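Local atomic coordinates of Nrps/pks (Streptomyces albus, PDB entry 4OPE), a protein that probably catalyses chain-extending condensation as a ketosynthase domain of the "AT-less" type I polyketide synthase that makes oxazolomycin. Residues A[7-12]-A[188-193]; A[46-51]-A[60-65]; A[537-542]-A[552-557]. All coordinates share one frame; numbering follows the deposited sequence.

In the fold
Contact 1 joins the first residues of strand 9-17, inside the large mixed sheet, to the end of helix 178-192. Contact 2 is nested within the loop that contact 1 closes; the two centres lie about 45 Å apart, on opposite sides of the chain's centre, yet both lie in the N-terminal part of the ketosynthase and both touch the second subunit. Contact 3 comes later, where the chain enters and leaves helix 541-550, its centre about 34 Å from that of contact 1 and about 58 Å from that of contact 2. Beyond it the chain travels back across the molecule to contact 2, where V583, near the C-terminus, bonds through its backbone to D47.

Contact 1: residues A[7-12]-A[188-193]; sequences DEIVIV and RAIRDG
I9 carries the strand side of this contact, meeting both I190 and R191 on the last turn of the helix. The apolar part is a methyl-to-methyl touch: I9 CD1 reaches I190 CG2 at 3.6 Å, with I190 CB just behind at 4.0 Å from the same CD1. The I9 side chain leaves its backbone with CG1 anti to the carbonyl carbon (chi1 -57°), and a second bend turns CD1 toward the helix. The two branched chains run obliquely to one another, and I190 also rests on L248 of the neighbouring strand 242-250.

The second kind of contact is between aliphatic carbon and guanidinium. R191 starts out to the side of the strand, but bends at chi3 (-88°) so that its NH2 comes within 3.8 Å of I9 CG1, approaching obliquely. Its NH1 lies at the edge of the R188 guanidinium and in its plane, 3.5 Å from R188 NH1, so two cationic groups sit side by side.

In the fold, strand 9-17 runs antiparallel between strands 242-250 and 263-272, and helix 178-192 packs against this sheet, consistent with the layered thiolase fold of ketosynthases. I9 is hydrogen-bonded through its backbone to V265 of strand 263-272.

Among the backbone bonds of the helix, D192 N to R188 O at 2.9 Å is still a regular one. The ending comes with G193, whose positive phi (94°) and bond from N to I190 O at 3.2 Å belong to a Schellman motif.

Charges gather on the subunit interface and just ahead of the strand. R188 forms a salt bridge with D194 of the second subunit and D192 one with R188 of the second subunit, while E8 pairs with R251 of its own chain.

Contact 2: residues A[46-51]-A[60-65]; sequences WDHGRF and GKAYAK
H48 points its imidazole across to residues 60-65, presenting NE2 to A64 O at 2.9 Å with an N-H...O angle of 151°. The acceptor lies at the ring edge, tilted somewhat from its plane, and the donor is tilted from the carbonyl plane as well. At the other ring nitrogen, ND1 accepts a bond from W46 NE1 at 3.0 Å that is nearly in plane with both rings. Gripped from two sides, the imidazole has its rotation fixed, and the pattern implies a proton on NE2. CG stands anti to the backbone N (chi1 -156°), which sends the ring toward K65; there H48 CD2 meets K65 CB at 3.6 Å, the two side chains crossing at about a right angle.

At the other end of the contact, F51 O accepts a bond from A62 N at 2.9 Å, almost straight at 176°. K61, bent at chi2 and chi4, lays CD 3.5 Å from F51 O and reaches R50 O with NZ in a weak bond. The F51 ring turns the other way, taking R50 CB over the centre of one face and packing on L141 of the second subunit.

Both segments belong to the loop between strands 39-40 and 66-67. K65 pairs with V41 through its backbone and with E40 through its ammonium group, R50 reaches A582 of the C-terminal tail, and A62 and Y63 lean on A216 of helix 210-217.

Contact 3: residues A[537-542]-A[552-557]; sequences TGRTAP and APVAAP
The guanidinium of R539 meets the chain at A555 along its edge: A555 O lies 8° from the guanidinium plane, and A555 N is also close to that plane. V554 CG1 approaches obliquely, 4.1 Å from R539 NH2. The edge contact with the carbonyl is a hydrogen bond, R539 NH2 to A555 O at 2.9 Å, with an N-H...O angle of 163° and the donor tilted a little from the carbonyl plane. R539 NH1 makes no bond to this segment; it lies 3.9 Å from A555 N and packs loosely on A555 CB.

The arginine gets there by folding. Its chain bends at chi2 and again at chi3, which swings the guanidinium toward the other segment although its first bond points to one side of that segment; on the way it packs on L544 of the helix.

That helix, 541-550, connects the two segments. T540 is its N-cap, with the side chain capping a backbone N further along, and T540 OG1 also bonds to the carboxylate of E543 (OE1). R539 thus sits immediately before the cap and binds the extended stretch that follows the helix, bridging its entry and exit. This region is probably the α/β flanking subdomain seen in AT-less synthases, related to the linker between ketosynthase and acyltransferase in other synthases.

V554 and A556 both pack on L489, and P557 touches Q445. A541, on the entry side, packs against P448, just before strand 449-455.

Contact 1: residues A[7-12]-A[188-193]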
loop_
_atom_site.group_PDB
_atom_site.type_symbol
_atom_site.label_atom_id
_atom_site.label_comp_id
_atom_site.label_asym_id
_atom_site.label_seq_id
_atom_site.Cartn_x
_atom_site.Cartn_y
_atom_site.Cartn_z
ATOM N N ASP A 7 -4.200 -15.385 21.107
ATOM C CA ASP A 7 -5.370 -15.501 20.230
ATOM C C ASP A 7 -4.918 -15.399 18.743
ATOM O O ASP A 7 -4.260 -14.445 18.283
ATOM C CB ASP A 7 -6.472 -14.488 20.575
ATOM C CG ASP A 7 -7.875 -14.955 20.120
ATOM O OD1 ASP A 7 -7.985 -15.995 19.425
ATOM O OD2 ASP A 7 -8.886 -14.283 20.464
ATOM N N GLU A 8 -5.268 -16.430 18.000
ATOM C CA GLU A 8 -4.748 -16.600 16.684
ATOM C C GLU A 8 -5.674 -15.856 15.736
ATOM O O GLU A 8 -6.835 -15.593 16.057
ATOM C CB GLU A 8 -4.701 -18.093 16.347
ATOM C CG GLU A 8 -4.230 -18.998 17.493
ATOM C CD GLU A 8 -4.115 -20.455 17.065
ATOM O OE1 GLU A 8 -5.185 -21.103 16.923
ATOM O OE2 GLU A 8 -2.959 -20.937 16.866
ATOM N N ILE A 9 -5.159 -15.527 14.564
ATOM C CA ILE A 9 -5.987 -15.052 13.522
ATOM C C ILE A 9 -6.391 -16.233 12.691
ATOM O O ILE A 9 -5.570 -17.115 12.471
ATOM C CB ILE A 9 -5.219 -14.135 12.616
ATOM C CG1 ILE A 9 -4.637 -12.980 13.418
ATOM C CG2 ILE A 9 -6.129 -13.621 11.514
ATOM C CD1 ILE A 9 -5.665 -12.219 14.191
ATOM N N VAL A 10 -7.640 -16.231 12.204
ATOM C CA VAL A 10 -8.141 -17.254 11.297
ATOM C C VAL A 10 -8.838 -16.646 10.098
ATOM O O VAL A 10 -9.237 -15.489 10.119
ATOM C CB VAL A 10 -9.149 -18.174 11.978
ATOM C CG1 VAL A 10 -8.498 -18.893 13.163
ATOM C CG2 VAL A 10 -10.393 -17.401 12.424
ATOM N N ILE A 11 -8.940 -17.443 9.049
ATOM C CA ILE A 11 -9.608 -17.067 7.852
ATOM C C ILE A 11 -10.984 -17.722 7.894
ATOM O O ILE A 11 -11.117 -18.940 7.999
ATOM C CB ILE A 11 -8.882 -17.615 6.604
ATOM C CG1 ILE A 11 -7.550 -16.909 6.387
ATOM C CG2 ILE A 11 -9.749 -17.491 5.331
ATOM C CD1 ILE A 11 -6.744 -17.538 5.268
ATOM N N VAL A 12 -12.014 -16.924 7.719
ATOM C CA VAL A 12 -13.348 -17.458 7.793
ATOM C C VAL A 12 -14.131 -17.318 6.514
ATOM O O VAL A 12 -15.288 -17.582 6.510
ATOM C CB VAL A 12 -14.145 -16.778 8.904
ATOM C CG1 VAL A 12 -13.405 -16.881 10.217
ATOM C CG2 VAL A 12 -14.449 -15.320 8.552
ATOM N N ARG A 188 -1.664 -8.015 11.269
ATOM C CA ARG A 188 -1.083 -7.232 12.345
ATOM C C ARG A 188 -2.016 -6.125 12.773
ATOM O O ARG A 188 -1.993 -5.724 13.911
ATOM C CB ARG A 188 0.288 -6.690 11.983
ATOM C CG ARG A 188 1.337 -7.798 11.778
ATOM C CD ARG A 188 1.990 -8.288 13.078
ATOM N NE ARG A 188 3.460 -8.259 13.001
ATOM C CZ ARG A 188 4.243 -9.280 12.638
ATOM N NH1 ARG A 188 3.749 -10.468 12.266
ATOM N NH2 ARG A 188 5.553 -9.106 12.624
ATOM N N ALA A 189 -2.876 -5.651 11.876
ATOM C CA ALA A 189 -3.867 -4.639 12.255
ATOM C C ALA A 189 -4.786 -5.228 13.269
ATOM O O ALA A 189 -5.142 -4.579 14.233
ATOM C CB ALA A 189 -4.677 -4.200 11.050
ATOM N N ILE A 190 -5.184 -6.470 13.056
ATOM C CA ILE A 190 -6.079 -7.111 14.002
ATOM C C ILE A 190 -5.379 -7.309 15.365
ATOM O O ILE A 190 -5.910 -6.899 16.337
ATOM C CB ILE A 190 -6.667 -8.413 13.444
ATOM C CG1 ILE A 190 -7.586 -8.098 12.248
ATOM C CG2 ILE A 190 -7.428 -9.144 14.533
ATOM C CD1 ILE A 190 -8.009 -9.302 11.435
ATOM N N ARG A 191 -4.189 -7.903 15.406
ATOM C CA ARG A 191 -3.421 -8.047 16.650
ATOM C C ARG A 191 -3.196 -6.725 17.352
ATOM O O ARG A 191 -3.356 -6.641 18.546
ATOM C CB ARG A 191 -2.063 -8.726 16.418
ATOM C CG ARG A 191 -2.169 -10.200 16.077
ATOM C CD ARG A 191 -0.831 -10.924 16.072
ATOM N NE ARG A 191 -0.166 -10.851 14.758
ATOM C CZ ARG A 191 -0.213 -11.790 13.784
ATOM N NH1 ARG A 191 0.459 -11.594 12.641
ATOM N NH2 ARG A 191 -0.911 -12.932 13.911
ATOM N N ASP A 192 -2.881 -5.677 16.622
ATOM C CA ASP A 192 -2.526 -4.428 17.235
ATOM C C ASP A 192 -3.746 -3.601 17.616
ATOM O O ASP A 192 -3.622 -2.572 18.259
ATOM C CB ASP A 192 -1.628 -3.626 16.307
ATOM C CG ASP A 192 -0.197 -4.168 16.241
ATOM O OD1 ASP A 192 0.056 -5.396 16.072
ATOM O OD2 ASP A 192 0.702 -3.319 16.345
ATOM N N GLY A 193 -4.928 -4.016 17.208
ATOM C CA GLY A 193 -6.123 -3.269 17.568
ATOM C C GLY A 193 -6.643 -2.235 16.582
ATOM O O GLY A 193 -7.601 -1.560 16.887
#

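Contact 2: residues A[46-51]-A[60-65]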
loop_
_atom_site.group_PDB
_atom_site.type_symbol
_atom_site.label_atom_id
_atom_site.label_comp_id
_atom_site.label_asym_id
_atom_site.label_seq_id
_atom_site.Cartn_x
_atom_site.Cartn_y
_atom_site.Cartn_z
ATOM N N TRP A 46 -7.930 -6.558 -27.247
ATOM C CA TRP A 46 -7.177 -5.740 -28.180
ATOM C C TRP A 46 -6.678 -6.631 -29.297
ATOM O O TRP A 46 -6.706 -7.867 -29.181
ATOM C CB TRP A 46 -6.021 -4.974 -27.508
ATOM C CG TRP A 46 -4.913 -5.826 -26.973
ATOM C CD1 TRP A 46 -3.930 -6.428 -27.684
ATOM C CD2 TRP A 46 -4.657 -6.134 -25.602
ATOM N NE1 TRP A 46 -3.088 -7.122 -26.848
ATOM C CE2 TRP A 46 -3.499 -6.945 -25.562
ATOM C CE3 TRP A 46 -5.290 -5.805 -24.402
ATOM C CZ2 TRP A 46 -2.966 -7.437 -24.376
ATOM C CZ3 TRP A 46 -4.741 -6.271 -23.225
ATOM C CH2 TRP A 46 -3.608 -7.092 -23.223
ATOM N N ASP A 47 -6.274 -5.974 -30.382
ATOM C CA ASP A 47 -5.782 -6.616 -31.572
ATOM C C ASP A 47 -4.310 -6.805 -31.311
ATOM O O ASP A 47 -3.520 -5.859 -31.364
ATOM C CB ASP A 47 -6.036 -5.708 -32.786
ATOM C CG ASP A 47 -5.429 -6.245 -34.102
ATOM O OD1 ASP A 47 -5.025 -7.432 -34.177
ATOM O OD2 ASP A 47 -5.364 -5.442 -35.073
ATOM N N HIS A 48 -3.939 -8.030 -30.988
ATOM C CA HIS A 48 -2.564 -8.311 -30.675
ATOM C C HIS A 48 -1.679 -8.342 -31.931
ATOM O O HIS A 48 -0.458 -8.216 -31.820
ATOM C CB HIS A 48 -2.438 -9.608 -29.891
ATOM C CG HIS A 48 -1.193 -9.671 -29.072
ATOM N ND1 HIS A 48 -0.932 -8.777 -28.065
ATOM C CD2 HIS A 48 -0.126 -10.500 -29.119
ATOM C CE1 HIS A 48 0.239 -9.053 -27.517
ATOM N NE2 HIS A 48 0.752 -10.097 -28.140
ATOM N N GLY A 49 -2.283 -8.502 -33.109
ATOM C CA GLY A 49 -1.563 -8.327 -34.382
ATOM C C GLY A 49 -0.735 -7.046 -34.429
ATOM O O GLY A 49 0.430 -7.085 -34.774
ATOM N N ARG A 50 -1.315 -5.916 -34.019
ATOM C CA ARG A 50 -0.593 -4.617 -34.025
ATOM C C ARG A 50 0.708 -4.588 -33.242
ATOM O O ARG A 50 1.480 -3.651 -33.405
ATOM C CB ARG A 50 -1.441 -3.476 -33.453
ATOM C CG ARG A 50 -2.908 -3.546 -33.802
ATOM C CD ARG A 50 -3.417 -2.221 -34.327
ATOM N NE ARG A 50 -3.308 -1.107 -33.371
ATOM C CZ ARG A 50 -4.352 -0.454 -32.851
ATOM N NH1 ARG A 50 -4.150 0.567 -32.013
ATOM N NH2 ARG A 50 -5.607 -0.815 -33.158
ATOM N N PHE A 51 0.907 -5.555 -32.346
ATOM C CA PHE A 51 1.978 -5.515 -31.350
ATOM C C PHE A 51 2.829 -6.774 -31.298
ATOM O O PHE A 51 3.820 -6.805 -30.561
ATOM C CB PHE A 51 1.388 -5.334 -29.955
ATOM C CG PHE A 51 0.300 -4.309 -29.870
ATOM C CD1 PHE A 51 0.579 -2.955 -30.041
ATOM C CD2 PHE A 51 -0.993 -4.690 -29.587
ATOM C CE1 PHE A 51 -0.425 -2.003 -29.957
ATOM C CE2 PHE A 51 -1.991 -3.740 -29.494
ATOM C CZ PHE A 51 -1.709 -2.398 -29.689
ATOM N N GLY A 60 10.262 -2.924 -29.904
ATOM C CA GLY A 60 8.945 -2.293 -29.785
ATOM C C GLY A 60 7.800 -3.256 -30.031
ATOM O O GLY A 60 6.691 -2.864 -30.469
ATOM N N LYS A 61 8.078 -4.520 -29.705
ATOM C CA LYS A 61 7.200 -5.638 -30.005
ATOM C C LYS A 61 7.112 -6.664 -28.854
ATOM O O LYS A 61 8.020 -6.800 -28.025
ATOM C CB LYS A 61 7.696 -6.332 -31.279
ATOM C CG LYS A 61 7.485 -5.531 -32.536
ATOM C CD LYS A 61 6.038 -5.099 -32.594
ATOM C CE LYS A 61 5.602 -4.765 -33.998
ATOM N NZ LYS A 61 4.668 -3.625 -33.902
ATOM N N ALA A 62 6.009 -7.399 -28.833
ATOM C CA ALA A 62 5.865 -8.486 -27.906
ATOM C C ALA A 62 6.057 -9.798 -28.628
ATOM O O ALA A 62 5.500 -10.005 -29.670
ATOM C CB ALA A 62 4.500 -8.424 -27.229
ATOM N N TYR A 63 6.859 -10.687 -28.075
ATOM C CA TYR A 63 7.131 -11.974 -28.751
ATOM C C TYR A 63 6.219 -13.124 -28.210
ATOM O O TYR A 63 6.427 -14.304 -28.502
ATOM C CB TYR A 63 8.621 -12.317 -28.615
ATOM C CG TYR A 63 9.103 -12.324 -27.183
ATOM C CD1 TYR A 63 8.927 -13.424 -26.391
ATOM C CD2 TYR A 63 9.741 -11.232 -26.633
ATOM C CE1 TYR A 63 9.364 -13.441 -25.071
ATOM C CE2 TYR A 63 10.185 -11.228 -25.320
ATOM C CZ TYR A 63 9.988 -12.336 -24.527
ATOM O OH TYR A 63 10.415 -12.366 -23.190
ATOM N N ALA A 64 5.221 -12.769 -27.397
ATOM C CA ALA A 64 4.255 -13.733 -26.917
ATOM C C ALA A 64 2.876 -13.103 -26.933
ATOM O O ALA A 64 2.728 -11.867 -26.959
ATOM C CB ALA A 64 4.622 -14.217 -25.516
ATOM N N LYS A 65 1.879 -13.985 -26.882
ATOM C CA LYS A 65 0.503 -13.648 -27.174
ATOM C C LYS A 65 -0.502 -14.378 -26.268
ATOM O O LYS A 65 -1.660 -14.568 -26.647
ATOM C CB LYS A 65 0.238 -14.004 -28.623
ATOM C CG LYS A 65 0.695 -15.405 -28.979
ATOM C CD LYS A 65 0.273 -15.782 -30.383
ATOM C CE LYS A 65 0.685 -17.200 -30.708
ATOM N NZ LYS A 65 -0.003 -17.710 -31.923
#

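Contact 3: residues A[537-542]-A[552-557]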
loop_
_atom_site.group_PDB
_atom_site.type_symbol
_atom_site.label_atom_id
_atom_site.label_comp_id
_atom_site.label_asym_id
_atom_site.label_seq_id
_atom_site.Cartn_x
_atom_site.Cartn_y
_atom_site.Cartn_z
ATOM N N THR A 537 -45.526 -15.321 12.540
ATOM C CA THR A 537 -46.492 -15.594 13.576
ATOM C C THR A 537 -46.071 -16.759 14.447
ATOM O O THR A 537 -46.745 -17.060 15.435
ATOM C CB THR A 537 -47.903 -15.861 12.976
ATOM O OG1 THR A 537 -47.907 -16.998 12.065
ATOM C CG2 THR A 537 -48.392 -14.643 12.282
ATOM N N GLY A 538 -44.967 -17.407 14.075
ATOM C CA GLY A 538 -44.390 -18.519 14.825
ATOM C C GLY A 538 -43.198 -19.067 14.046
ATOM O O GLY A 538 -42.868 -18.559 12.981
ATOM N N ARG A 539 -42.562 -20.116 14.553
ATOM C CA ARG A 539 -41.314 -20.638 13.963
ATOM C C ARG A 539 -41.449 -21.851 13.019
ATOM O O ARG A 539 -40.447 -22.354 12.530
ATOM C CB ARG A 539 -40.276 -20.932 15.075
ATOM C CG ARG A 539 -39.585 -19.683 15.720
ATOM C CD ARG A 539 -38.827 -18.677 14.786
ATOM N NE ARG A 539 -37.667 -19.200 14.006
ATOM C CZ ARG A 539 -36.794 -18.449 13.298
ATOM N NH1 ARG A 539 -36.907 -17.116 13.249
ATOM N NH2 ARG A 539 -35.785 -19.025 12.626
ATOM N N THR A 540 -42.652 -22.306 12.712
ATOM C CA THR A 540 -42.782 -23.286 11.646
ATOM C C THR A 540 -42.387 -22.659 10.312
ATOM O O THR A 540 -42.508 -21.467 10.093
ATOM C CB THR A 540 -44.211 -23.825 11.442
ATOM O OG1 THR A 540 -45.022 -22.796 10.860
ATOM C CG2 THR A 540 -44.845 -24.326 12.772
ATOM N N ALA A 541 -41.960 -23.509 9.396
ATOM C CA ALA A 541 -41.417 -23.075 8.125
ATOM C C ALA A 541 -42.431 -22.296 7.264
ATOM O O ALA A 541 -42.103 -21.258 6.727
ATOM C CB ALA A 541 -40.852 -24.293 7.383
ATOM N N PRO A 542 -43.670 -22.800 7.128
ATOM C CA PRO A 542 -44.694 -22.036 6.379
ATOM C C PRO A 542 -44.869 -20.618 6.915
ATOM O O PRO A 542 -45.049 -19.658 6.149
ATOM C CB PRO A 542 -45.981 -22.818 6.616
ATOM C CG PRO A 542 -45.569 -24.147 7.139
ATOM C CD PRO A 542 -44.213 -24.011 7.758
ATOM N N ALA A 552 -40.177 -9.514 5.818
ATOM C CA ALA A 552 -39.697 -9.614 7.188
ATOM C C ALA A 552 -38.444 -10.450 7.266
ATOM O O ALA A 552 -38.333 -11.461 6.582
ATOM C CB ALA A 552 -40.765 -10.238 8.083
ATOM N N PRO A 553 -37.504 -10.062 8.130
ATOM C CA PRO A 553 -36.296 -10.878 8.208
ATOM C C PRO A 553 -36.594 -12.124 8.976
ATOM O O PRO A 553 -37.372 -12.075 9.859
ATOM C CB PRO A 553 -35.320 -10.022 9.032
ATOM C CG PRO A 553 -36.178 -9.043 9.798
ATOM C CD PRO A 553 -37.475 -8.890 9.031
ATOM N N VAL A 554 -35.910 -13.207 8.657
ATOM C CA VAL A 554 -35.948 -14.410 9.433
ATOM C C VAL A 554 -34.519 -14.736 9.912
ATOM O O VAL A 554 -33.572 -14.697 9.146
ATOM C CB VAL A 554 -36.501 -15.533 8.545
ATOM C CG1 VAL A 554 -36.237 -16.893 9.185
ATOM C CG2 VAL A 554 -37.984 -15.296 8.246
ATOM N N ALA A 555 -34.363 -15.051 11.186
ATOM C CA ALA A 555 -33.053 -15.354 11.747
ATOM C C ALA A 555 -32.650 -16.753 11.374
ATOM O O ALA A 555 -33.497 -17.676 11.371
ATOM C CB ALA A 555 -33.092 -15.243 13.260
ATOM N N ALA A 556 -31.364 -16.918 11.074
ATOM C CA ALA A 556 -30.758 -18.260 10.949
ATOM C C ALA A 556 -30.552 -18.840 12.357
ATOM O O ALA A 556 -30.165 -18.113 13.297
ATOM C CB ALA A 556 -29.425 -18.209 10.196
ATOM N N PRO A 557 -30.841 -20.139 12.513
ATOM C CA PRO A 557 -30.646 -20.790 13.812
ATOM C C PRO A 557 -29.193 -20.777 14.302
ATOM O O PRO A 557 -28.272 -20.996 13.535
ATOM C CB PRO A 557 -31.138 -22.227 13.570
ATOM C CG PRO A 557 -32.113 -22.110 12.447
ATOM C CD PRO A 557 -31.629 -20.974 11.581
#